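Local coordinates for protein UDP-galactopyranose mutase (Deinococcus radiodurans, PDB 3HDQ) that binds FAD and UDP-galactopyranose and probably catalyses the interconversion of UDP-galactopyranose and UDP-galactofuranose, at residues A[112-117]-A[295-300]; A[118-123]-A[173-178]; A[301-306]-A[322-327]. One frame throughout, in Å; residues are numbered along the deposited sequence.

In the fold
From the N terminus, the chain passes first through 112-117 and then 118-123, which carry the neighbouring antiparallel strands 111-115 and 118-122, joined by a tight turn. Contact 2 closes the first loop, of 49 residues, bringing 173-178 of helix 159-184 against strand 118-122. Contact 1 closes a longer one, when 295-300 returns beside 112-117, so contact 2 falls within its span. Contact 3 follows in series: 301-306 pairs with 322-327 after a short excursion. Contacts 1 and 3 meet through backbone bonds between strands 294-296 and 305-308. The same mixed sheet therefore runs through all three contacts, with the helix packed on its outer strand, and each contact touches the bound UDP-galactose.

Contact 1: A[112-117]-A[295-300]; sequences LASVDG and VNYPND. With GDU (galactose-uridine-5'-diphosphate), chain K.
Ser114 meets the Tyr297 ring obliquely, its CB lying 3.6 Å from Tyr297 CD2, while a water sits at the edge of that ring, in its plane. With OG of Ser114 anti to the backbone N (chi1 177°), the hydroxyl also runs beside the ring and lies 2.7 Å from this water, which bonds weakly to Asp300 OD1. The Tyr301 ring meets Tyr297 edge-to-face. The carboxamide of Asn296 turns to the substrate, ND2 donating to the uracil oxygen O4 of the bound UDP-galactose over 3.1 Å. Strands 111-115 and 294-296 run parallel in the mixed sheet, pairing Leu112 with Val295 and Ala113 with Asn296. Asn296 straddles Ala113 in the usual parallel pattern: its N donates to Leu112 O at 2.8 Å, and its O accepts from Ser114 N at 2.9 Å, in a nearly straight bond (169° at the hydrogen). Beyond the paired residues the chains diverge and side chains and water take over. Val115 crosses the Pro298 ring at about a right angle, CG2 to CG 4.0 Å. A second water donates to Ser114 O, at 2.7 Å, and to Asp300 OD1, and accepts from Asn299 N. Another accepts from Asp116 N and Asn299 ND2, the latter also bonded to Lys174 O of helix 159-184.

Contact 2: A[118-123]-A[173-178]; sequences QLLPIP and NKFFRG. With GDU (galactose-uridine-5'-diphosphate), chain K.
Apolar contacts carry the meeting of Ile122 and Leu120 with Phe175 and Phe176, and no hydrogen bond passes between the two segments. The Ile122 and Phe175 side chains pass alongside one another, pointing opposite ways, with CD1 of Ile122 coming obliquely to the Phe175 ring at 4.0 Å from CD2. The same methyl lies 4.3 Å from CZ of Phe176, again oblique to the ring. CG1 of Ile122 is anti to the backbone N, and chi2 near 88° then sets CD1 against both phenylalanines. Leu120 reaches the far end of the Phe175 ring: its CD2 stands at the edge, near the ring plane, 4.4 Å from CZ. The element joined here is helix 159-184, laid over the face of strand 118-122 that bears Leu120 and Ile122. The axes of the two short segments pass 11.3 Å apart at 67°, and the helix includes a wider pi-type turn at 173-177. Val115 of the neighbouring strand 111-115 and Thr128 of helix 126-133 also touch Phe175.

Contacts with the uracil of UDP-galactose are of two kinds. One is polar: the backbone oxygen of Phe175 accepts from uracil N3 at 2.9 Å, with 154° at the hydrogen. The others are van der Waals in character. Phe176 CD1 approaches uracil O2 to 3.2 Å, the oxygen lying oblique to the ring, and Ile122 CG1 comes within 3.9 Å of O4. Phe176 O is meanwhile bonded by Thr180 OG1, one helical turn on.

Contact 3: A[301-306]-A[322-327]; sequences YAYTRV and VVYEYP. With GDU (galactose-uridine-5'-diphosphate), chain K.
Antiparallel strands 305-308 and 320-336 meet here in the mixed sheet, with the substrate diphosphate reached from one face and a cluster of tyrosines, Tyr303, Tyr324 and Tyr326, on the other. Backbone bonds join Thr304 N to Glu325 O (3.0 Å) and Glu325 N to Arg305 O (3.2 Å). Arg305 and Glu325 form a two-pronged salt bridge: NE meets Glu325 OE1 from above the carboxylate plane at 2.7 Å, and NH2 donates to the syn lone pair of Glu325 OE2, 3.1 Å away. CG of Arg305 lies between the backbone N and the carbonyl carbon (chi1 55°), the chain runs extended from CG to NE, and the clamp on Glu325 keeps NH1 facing O3B of UDP-galactose, at 2.8 Å. An alanine in place of Arg305 would probably leave the Glu325 carboxylate, which lies by the FAD, without its charged mate and O3B without this donor. The edge of Tyr324 makes a T-shaped (edge-to-face) pair with the face of Tyr303, planes 65° apart; the edge of Tyr303 is directed, offset, toward the face of Tyr326. Two CH-pi contacts put Tyr303 CB 4.1 Å from the Tyr326 centroid and Val306 CG1 3.4 Å from the Tyr324 centroid.

Contact 1: A[112-117]-A[295-300]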
# COMPACT_ATOMS: atom_id res chain seq x y z
N LEU A 112 -5.67 -25.33 16.72
CA LEU A 112 -6.55 -26.32 17.31
C LEU A 112 -7.32 -27.03 16.21
O LEU A 112 -7.78 -26.40 15.26
CB LEU A 112 -7.51 -25.65 18.30
CG LEU A 112 -7.30 -25.69 19.81
CD1 LEU A 112 -5.86 -25.91 20.22
CD2 LEU A 112 -7.85 -24.41 20.44
N ALA A 113 -7.46 -28.35 16.32
CA ALA A 113 -8.25 -29.10 15.35
C ALA A 113 -9.61 -29.45 15.93
O ALA A 113 -9.71 -29.89 17.07
CB ALA A 113 -7.51 -30.36 14.91
N SER A 114 -10.65 -29.23 15.14
CA SER A 114 -12.01 -29.56 15.55
C SER A 114 -12.31 -31.02 15.22
O SER A 114 -12.48 -31.40 14.06
CB SER A 114 -13.01 -28.63 14.88
OG SER A 114 -14.33 -28.98 15.22
N VAL A 115 -12.37 -31.84 16.26
CA VAL A 115 -12.52 -33.28 16.12
C VAL A 115 -13.42 -33.76 17.24
O VAL A 115 -13.19 -33.41 18.41
CB VAL A 115 -11.15 -33.98 16.24
CG1 VAL A 115 -11.31 -35.47 16.53
CG2 VAL A 115 -10.32 -33.75 14.98
N ASP A 116 -14.44 -34.53 16.91
CA ASP A 116 -15.40 -34.99 17.92
C ASP A 116 -15.95 -33.82 18.75
O ASP A 116 -16.13 -33.95 19.95
CB ASP A 116 -14.75 -36.03 18.86
CG ASP A 116 -14.44 -37.36 18.17
OD1 ASP A 116 -14.85 -37.53 17.00
OD2 ASP A 116 -13.81 -38.23 18.80
N GLY A 117 -16.19 -32.69 18.10
CA GLY A 117 -16.79 -31.55 18.77
C GLY A 117 -15.93 -30.90 19.85
O GLY A 117 -16.43 -30.12 20.66
N VAL A 295 -8.12 -22.39 13.63
CA VAL A 295 -8.82 -23.63 13.93
C VAL A 295 -8.93 -24.45 12.65
O VAL A 295 -9.48 -23.96 11.66
CB VAL A 295 -10.25 -23.38 14.46
CG1 VAL A 295 -10.98 -24.70 14.64
CG2 VAL A 295 -10.24 -22.61 15.76
N ASN A 296 -8.43 -25.69 12.68
CA ASN A 296 -8.55 -26.61 11.52
C ASN A 296 -9.82 -27.44 11.58
O ASN A 296 -10.31 -27.76 12.66
CB ASN A 296 -7.33 -27.55 11.41
CG ASN A 296 -6.07 -26.84 10.93
OD1 ASN A 296 -6.09 -25.65 10.61
ND2 ASN A 296 -4.97 -27.58 10.87
N TYR A 297 -10.34 -27.81 10.41
CA TYR A 297 -11.56 -28.62 10.33
C TYR A 297 -11.37 -29.85 9.46
O TYR A 297 -11.75 -29.86 8.30
CB TYR A 297 -12.72 -27.78 9.80
CG TYR A 297 -13.21 -26.76 10.80
CD1 TYR A 297 -12.76 -25.44 10.74
CD2 TYR A 297 -14.11 -27.10 11.81
CE1 TYR A 297 -13.20 -24.50 11.66
CE2 TYR A 297 -14.56 -26.16 12.73
CZ TYR A 297 -14.10 -24.86 12.65
OH TYR A 297 -14.53 -23.92 13.56
N PRO A 298 -10.78 -30.92 10.02
CA PRO A 298 -10.45 -32.09 9.22
C PRO A 298 -11.68 -32.84 8.72
O PRO A 298 -11.57 -33.54 7.71
CB PRO A 298 -9.68 -32.99 10.19
CG PRO A 298 -9.39 -32.16 11.38
CD PRO A 298 -10.45 -31.11 11.44
N ASN A 299 -12.81 -32.70 9.42
CA ASN A 299 -13.95 -33.59 9.23
C ASN A 299 -15.29 -32.87 9.03
O ASN A 299 -16.33 -33.52 9.06
CB ASN A 299 -14.08 -34.54 10.44
CG ASN A 299 -12.80 -35.29 10.71
OD1 ASN A 299 -12.12 -35.73 9.78
ND2 ASN A 299 -12.46 -35.44 11.98
N ASP A 300 -15.27 -31.55 8.86
CA ASP A 300 -16.50 -30.77 8.81
C ASP A 300 -16.37 -29.59 7.87
O ASP A 300 -15.29 -29.03 7.74
CB ASP A 300 -16.84 -30.22 10.20
CG ASP A 300 -17.23 -31.31 11.17
OD1 ASP A 300 -16.39 -31.69 12.00
OD2 ASP A 300 -18.37 -31.80 11.08
N1 GDU K . -2.65 -31.85 7.70
C2 GDU K . -3.69 -32.37 8.15
N3 GDU K . -4.51 -32.14 9.08
C4 GDU K . -4.21 -31.03 9.78
C5 GDU K . -3.01 -30.27 9.39
C6 GDU K . -2.28 -30.71 8.34
O2 GDU K . -4.06 -33.53 7.42
O4 GDU K . -4.93 -30.65 10.70
C1D GDU K . -1.92 -32.34 6.56
C2D GDU K . -2.44 -31.98 5.15
O2D GDU K . -2.07 -32.95 4.17
C3D GDU K . -1.75 -30.65 4.93
C4D GDU K . -0.35 -31.02 5.41
O4D GDU K . -0.55 -31.90 6.52
O3D GDU K . -1.80 -30.26 3.56
C5D GDU K . 0.63 -29.87 5.59
O5D GDU K . 0.04 -29.07 6.63
PA GDU K . 0.23 -27.49 6.71
O1A GDU K . -0.22 -27.04 8.06
O2A GDU K . 1.66 -27.20 6.56
O3A GDU K . -0.70 -26.77 5.64
PB GDU K . -0.35 -25.35 5.02
O1B GDU K . -1.48 -25.16 4.09
O2B GDU K . 0.90 -25.25 4.23
O3B GDU K . -0.43 -24.15 6.09
C1' GDU K . 0.08 -22.80 6.09
C2' GDU K . 1.54 -22.82 6.59
C3' GDU K . 1.54 -23.68 7.87
C4' GDU K . 0.77 -22.88 8.97
C5' GDU K . -0.62 -22.49 8.41
C6' GDU K . -1.38 -21.46 9.29
O2' GDU K . 2.44 -23.30 5.57
O3' GDU K . 2.91 -23.96 8.25
O4' GDU K . 1.55 -21.72 9.31
O5' GDU K . -0.73 -22.05 7.03
O6' GDU K . -2.37 -22.08 10.15
O HOH W 1 -13.75 -31.12 11.74
O HOH W 2 -16.44 -29.38 13.60
O HOH W 3 -14.54 -35.07 14.04
O HOH W 4 -15.70 -32.07 15.19

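Contact 2: A[118-123]-A[173-178]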
# COMPACT_ATOMS: atom_id res chain seq x y z
N GLN A 118 -14.65 -31.24 19.88
CA GLN A 118 -13.71 -30.61 20.79
C GLN A 118 -12.64 -29.88 19.99
O GLN A 118 -12.38 -30.23 18.84
CB GLN A 118 -13.00 -31.67 21.63
CG GLN A 118 -13.89 -32.54 22.46
CD GLN A 118 -13.20 -33.83 22.84
OE1 GLN A 118 -13.47 -34.88 22.27
NE2 GLN A 118 -12.26 -33.76 23.79
N LEU A 119 -12.00 -28.91 20.62
CA LEU A 119 -10.83 -28.25 20.03
C LEU A 119 -9.55 -28.81 20.64
O LEU A 119 -9.25 -28.58 21.82
CB LEU A 119 -10.91 -26.73 20.20
CG LEU A 119 -12.12 -26.13 19.48
CD1 LEU A 119 -12.23 -24.63 19.75
CD2 LEU A 119 -12.03 -26.41 17.98
N LEU A 120 -8.81 -29.55 19.83
CA LEU A 120 -7.66 -30.32 20.30
C LEU A 120 -6.39 -29.88 19.61
O LEU A 120 -6.42 -29.54 18.43
CB LEU A 120 -7.91 -31.81 20.02
CG LEU A 120 -8.48 -32.71 21.13
CD1 LEU A 120 -9.20 -31.90 22.20
CD2 LEU A 120 -9.40 -33.77 20.53
N PRO A 121 -5.25 -29.91 20.32
CA PRO A 121 -3.99 -29.51 19.70
C PRO A 121 -3.62 -30.36 18.49
O PRO A 121 -3.72 -31.59 18.53
CB PRO A 121 -2.96 -29.75 20.82
CG PRO A 121 -3.75 -29.79 22.08
CD PRO A 121 -5.08 -30.34 21.71
N ILE A 122 -3.23 -29.69 17.42
CA ILE A 122 -2.53 -30.31 16.30
C ILE A 122 -1.30 -29.44 16.13
O ILE A 122 -1.41 -28.21 16.16
CB ILE A 122 -3.40 -30.32 15.01
CG1 ILE A 122 -2.65 -30.96 13.84
CG2 ILE A 122 -3.85 -28.91 14.63
CD1 ILE A 122 -2.83 -32.45 13.76
N PRO A 123 -0.10 -30.04 16.01
CA PRO A 123 0.27 -31.46 15.95
C PRO A 123 -0.34 -32.30 17.08
O PRO A 123 -0.53 -31.81 18.18
CB PRO A 123 1.79 -31.44 16.13
CG PRO A 123 2.22 -30.11 15.74
CD PRO A 123 1.09 -29.17 16.07
N ASN A 173 -7.41 -41.28 10.70
CA ASN A 173 -8.73 -40.98 10.15
C ASN A 173 -9.31 -39.70 10.75
O ASN A 173 -10.08 -38.99 10.11
CB ASN A 173 -9.72 -42.12 10.37
CG ASN A 173 -9.36 -43.38 9.58
OD1 ASN A 173 -8.65 -43.34 8.58
ND2 ASN A 173 -9.86 -44.51 10.05
N LYS A 174 -8.93 -39.42 12.00
CA LYS A 174 -9.52 -38.30 12.73
C LYS A 174 -8.88 -36.94 12.45
O LYS A 174 -9.58 -35.93 12.45
CB LYS A 174 -9.57 -38.61 14.23
CG LYS A 174 -10.92 -39.16 14.63
CD LYS A 174 -10.90 -39.95 15.91
CE LYS A 174 -12.29 -40.56 16.15
NZ LYS A 174 -12.23 -41.87 16.86
N PHE A 175 -7.57 -36.92 12.20
CA PHE A 175 -6.84 -35.67 12.02
C PHE A 175 -6.30 -35.44 10.59
O PHE A 175 -6.21 -34.30 10.15
CB PHE A 175 -5.69 -35.57 13.04
CG PHE A 175 -6.16 -35.39 14.46
CD1 PHE A 175 -6.51 -36.49 15.23
CD2 PHE A 175 -6.24 -34.13 15.03
CE1 PHE A 175 -6.95 -36.33 16.53
CE2 PHE A 175 -6.68 -33.97 16.34
CZ PHE A 175 -7.04 -35.06 17.08
N PHE A 176 -5.95 -36.52 9.88
CA PHE A 176 -5.27 -36.38 8.59
C PHE A 176 -6.05 -36.73 7.33
O PHE A 176 -6.04 -35.96 6.37
CB PHE A 176 -3.93 -37.13 8.60
CG PHE A 176 -2.90 -36.46 9.44
CD1 PHE A 176 -2.06 -35.51 8.89
CD2 PHE A 176 -2.78 -36.76 10.78
CE1 PHE A 176 -1.11 -34.89 9.66
CE2 PHE A 176 -1.84 -36.14 11.56
CZ PHE A 176 -1.00 -35.20 11.01
N ARG A 177 -6.71 -37.89 7.32
CA ARG A 177 -7.37 -38.34 6.10
C ARG A 177 -8.35 -37.32 5.54
O ARG A 177 -8.22 -36.90 4.39
CB ARG A 177 -8.08 -39.68 6.30
CG ARG A 177 -8.60 -40.27 4.99
CD ARG A 177 -9.27 -41.61 5.17
NE ARG A 177 -10.33 -41.55 6.17
CZ ARG A 177 -11.35 -42.40 6.23
NH1 ARG A 177 -11.46 -43.38 5.33
NH2 ARG A 177 -12.28 -42.27 7.17
N GLY A 178 -9.32 -36.92 6.35
CA GLY A 178 -10.33 -35.97 5.92
C GLY A 178 -9.77 -34.61 5.49
O GLY A 178 -10.20 -34.04 4.49
N1 GDU K . -2.65 -31.85 7.70
C2 GDU K . -3.69 -32.37 8.15
N3 GDU K . -4.51 -32.14 9.08
C4 GDU K . -4.21 -31.03 9.78
C5 GDU K . -3.01 -30.27 9.39
C6 GDU K . -2.28 -30.71 8.34
O2 GDU K . -4.06 -33.53 7.42
O4 GDU K . -4.93 -30.65 10.70
C1D GDU K . -1.92 -32.34 6.56
C2D GDU K . -2.44 -31.98 5.15
O2D GDU K . -2.07 -32.95 4.17
C3D GDU K . -1.75 -30.65 4.93
C4D GDU K . -0.35 -31.02 5.41
O4D GDU K . -0.55 -31.90 6.52
O3D GDU K . -1.80 -30.26 3.56
C5D GDU K . 0.63 -29.87 5.59
O5D GDU K . 0.04 -29.07 6.63
PA GDU K . 0.23 -27.49 6.71
O1A GDU K . -0.22 -27.04 8.06
O2A GDU K . 1.66 -27.20 6.56
O3A GDU K . -0.70 -26.77 5.64
PB GDU K . -0.35 -25.35 5.02
O1B GDU K . -1.48 -25.16 4.09
O2B GDU K . 0.90 -25.25 4.23
O3B GDU K . -0.43 -24.15 6.09
C1' GDU K . 0.08 -22.80 6.09
C2' GDU K . 1.54 -22.82 6.59
C3' GDU K . 1.54 -23.68 7.87
C4' GDU K . 0.77 -22.88 8.97
C5' GDU K . -0.62 -22.49 8.41
C6' GDU K . -1.38 -21.46 9.29
O2' GDU K . 2.44 -23.30 5.57
O3' GDU K . 2.91 -23.96 8.25
O4' GDU K . 1.55 -21.72 9.31
O5' GDU K . -0.73 -22.05 7.03
O6' GDU K . -2.37 -22.08 10.15

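Contact 3: A[301-306]-A[322-327]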
# COMPACT_ATOMS: atom_id res chain seq x y z
N TYR A 301 -17.47 -29.22 7.22
CA TYR A 301 -17.50 -27.99 6.44
C TYR A 301 -16.70 -28.09 5.14
O TYR A 301 -15.87 -28.99 4.98
CB TYR A 301 -16.98 -26.81 7.27
CG TYR A 301 -17.80 -26.52 8.51
CD1 TYR A 301 -19.13 -26.11 8.39
CD2 TYR A 301 -17.26 -26.64 9.78
CE1 TYR A 301 -19.89 -25.84 9.50
CE2 TYR A 301 -18.03 -26.36 10.92
CZ TYR A 301 -19.34 -25.96 10.76
OH TYR A 301 -20.13 -25.68 11.84
N ALA A 302 -16.95 -27.17 4.22
CA ALA A 302 -16.23 -27.16 2.94
C ALA A 302 -14.87 -26.50 3.07
O ALA A 302 -13.97 -26.76 2.28
CB ALA A 302 -17.05 -26.46 1.86
N TYR A 303 -14.72 -25.65 4.09
CA TYR A 303 -13.42 -25.01 4.34
C TYR A 303 -12.48 -25.87 5.19
O TYR A 303 -12.92 -26.68 6.00
CB TYR A 303 -13.57 -23.61 4.96
CG TYR A 303 -14.63 -23.49 6.04
CD1 TYR A 303 -14.34 -23.79 7.37
CD2 TYR A 303 -15.91 -23.06 5.73
CE1 TYR A 303 -15.31 -23.67 8.36
CE2 TYR A 303 -16.89 -22.95 6.71
CZ TYR A 303 -16.58 -23.25 8.02
OH TYR A 303 -17.55 -23.13 8.99
N THR A 304 -11.19 -25.67 4.99
CA THR A 304 -10.18 -26.39 5.74
C THR A 304 -9.91 -25.74 7.09
O THR A 304 -9.66 -26.44 8.07
CB THR A 304 -8.85 -26.45 4.97
OG1 THR A 304 -8.56 -25.16 4.42
CG2 THR A 304 -8.92 -27.48 3.84
N ARG A 305 -9.96 -24.41 7.15
CA ARG A 305 -9.63 -23.70 8.37
C ARG A 305 -10.14 -22.25 8.40
O ARG A 305 -10.50 -21.68 7.37
CB ARG A 305 -8.12 -23.73 8.63
CG ARG A 305 -7.30 -23.20 7.47
CD ARG A 305 -5.81 -23.26 7.74
NE ARG A 305 -5.10 -22.79 6.55
CZ ARG A 305 -3.85 -23.10 6.23
NH1 ARG A 305 -3.11 -23.88 7.02
NH2 ARG A 305 -3.34 -22.63 5.10
N VAL A 306 -10.19 -21.69 9.61
CA VAL A 306 -10.47 -20.28 9.85
C VAL A 306 -9.32 -19.72 10.64
O VAL A 306 -8.89 -20.32 11.62
CB VAL A 306 -11.68 -20.05 10.78
CG1 VAL A 306 -12.41 -18.76 10.39
CG2 VAL A 306 -12.58 -21.24 10.82
N VAL A 322 -11.50 -12.21 10.12
CA VAL A 322 -11.11 -13.60 9.94
C VAL A 322 -11.19 -13.99 8.47
O VAL A 322 -11.86 -13.32 7.67
CB VAL A 322 -12.03 -14.55 10.74
CG1 VAL A 322 -12.02 -14.19 12.21
CG2 VAL A 322 -13.45 -14.52 10.18
N VAL A 323 -10.51 -15.09 8.12
CA VAL A 323 -10.58 -15.65 6.78
C VAL A 323 -10.85 -17.16 6.82
O VAL A 323 -10.24 -17.90 7.60
CB VAL A 323 -9.29 -15.39 5.98
CG1 VAL A 323 -8.10 -16.09 6.62
CG2 VAL A 323 -9.47 -15.83 4.53
N TYR A 324 -11.78 -17.59 5.96
CA TYR A 324 -12.06 -19.00 5.70
C TYR A 324 -11.46 -19.42 4.36
O TYR A 324 -11.69 -18.77 3.35
CB TYR A 324 -13.57 -19.23 5.64
CG TYR A 324 -14.29 -19.02 6.96
CD1 TYR A 324 -14.58 -20.10 7.78
CD2 TYR A 324 -14.67 -17.75 7.38
CE1 TYR A 324 -15.23 -19.92 8.99
CE2 TYR A 324 -15.32 -17.56 8.59
CZ TYR A 324 -15.60 -18.64 9.39
OH TYR A 324 -16.24 -18.47 10.59
N GLU A 325 -10.69 -20.51 4.36
CA GLU A 325 -10.07 -21.01 3.13
C GLU A 325 -10.80 -22.20 2.52
O GLU A 325 -10.98 -23.24 3.16
CB GLU A 325 -8.62 -21.41 3.37
CG GLU A 325 -7.69 -20.29 3.70
CD GLU A 325 -6.35 -20.81 4.18
OE1 GLU A 325 -6.03 -20.58 5.36
OE2 GLU A 325 -5.65 -21.48 3.39
N TYR A 326 -11.19 -22.06 1.25
CA TYR A 326 -11.76 -23.17 0.50
C TYR A 326 -10.78 -23.66 -0.58
O TYR A 326 -10.40 -22.91 -1.47
CB TYR A 326 -13.07 -22.73 -0.17
CG TYR A 326 -14.12 -22.22 0.80
CD1 TYR A 326 -13.97 -20.99 1.45
CD2 TYR A 326 -15.28 -22.95 1.05
CE1 TYR A 326 -14.94 -20.52 2.33
CE2 TYR A 326 -16.26 -22.48 1.93
CZ TYR A 326 -16.08 -21.27 2.57
OH TYR A 326 -17.05 -20.80 3.44
N PRO A 327 -10.36 -24.93 -0.49
CA PRO A 327 -9.49 -25.56 -1.50
C PRO A 327 -10.13 -25.52 -2.88
O PRO A 327 -11.32 -25.82 -3.00
CB PRO A 327 -9.39 -27.01 -1.03
CG PRO A 327 -9.67 -26.95 0.44
CD PRO A 327 -10.70 -25.85 0.60
N1 GDU K . -2.65 -31.85 7.70
C2 GDU K . -3.69 -32.37 8.15
N3 GDU K . -4.51 -32.14 9.08
C4 GDU K . -4.21 -31.03 9.78
C5 GDU K . -3.01 -30.27 9.39
C6 GDU K . -2.28 -30.71 8.34
O2 GDU K . -4.06 -33.53 7.42
O4 GDU K . -4.93 -30.65 10.70
C1D GDU K . -1.92 -32.34 6.56
C2D GDU K . -2.44 -31.98 5.15
O2D GDU K . -2.07 -32.95 4.17
C3D GDU K . -1.75 -30.65 4.93
C4D GDU K . -0.35 -31.02 5.41
O4D GDU K . -0.55 -31.90 6.52
O3D GDU K . -1.80 -30.26 3.56
C5D GDU K . 0.63 -29.87 5.59
O5D GDU K . 0.04 -29.07 6.63
PA GDU K . 0.23 -27.49 6.71
O1A GDU K . -0.22 -27.04 8.06
O2A GDU K . 1.66 -27.20 6.56
O3A GDU K . -0.70 -26.77 5.64
PB GDU K . -0.35 -25.35 5.02
O1B GDU K . -1.48 -25.16 4.09
O2B GDU K . 0.90 -25.25 4.23
O3B GDU K . -0.43 -24.15 6.09
C1' GDU K . 0.08 -22.80 6.09
C2' GDU K . 1.54 -22.82 6.59
C3' GDU K . 1.54 -23.68 7.87
C4' GDU K . 0.77 -22.88 8.97
C5' GDU K . -0.62 -22.49 8.41
C6' GDU K . -1.38 -21.46 9.29
O2' GDU K . 2.44 -23.30 5.57
O3' GDU K . 2.91 -23.96 8.25
O4' GDU K . 1.55 -21.72 9.31
O5' GDU K . -0.73 -22.05 7.03
O6' GDU K . -2.37 -22.08 10.15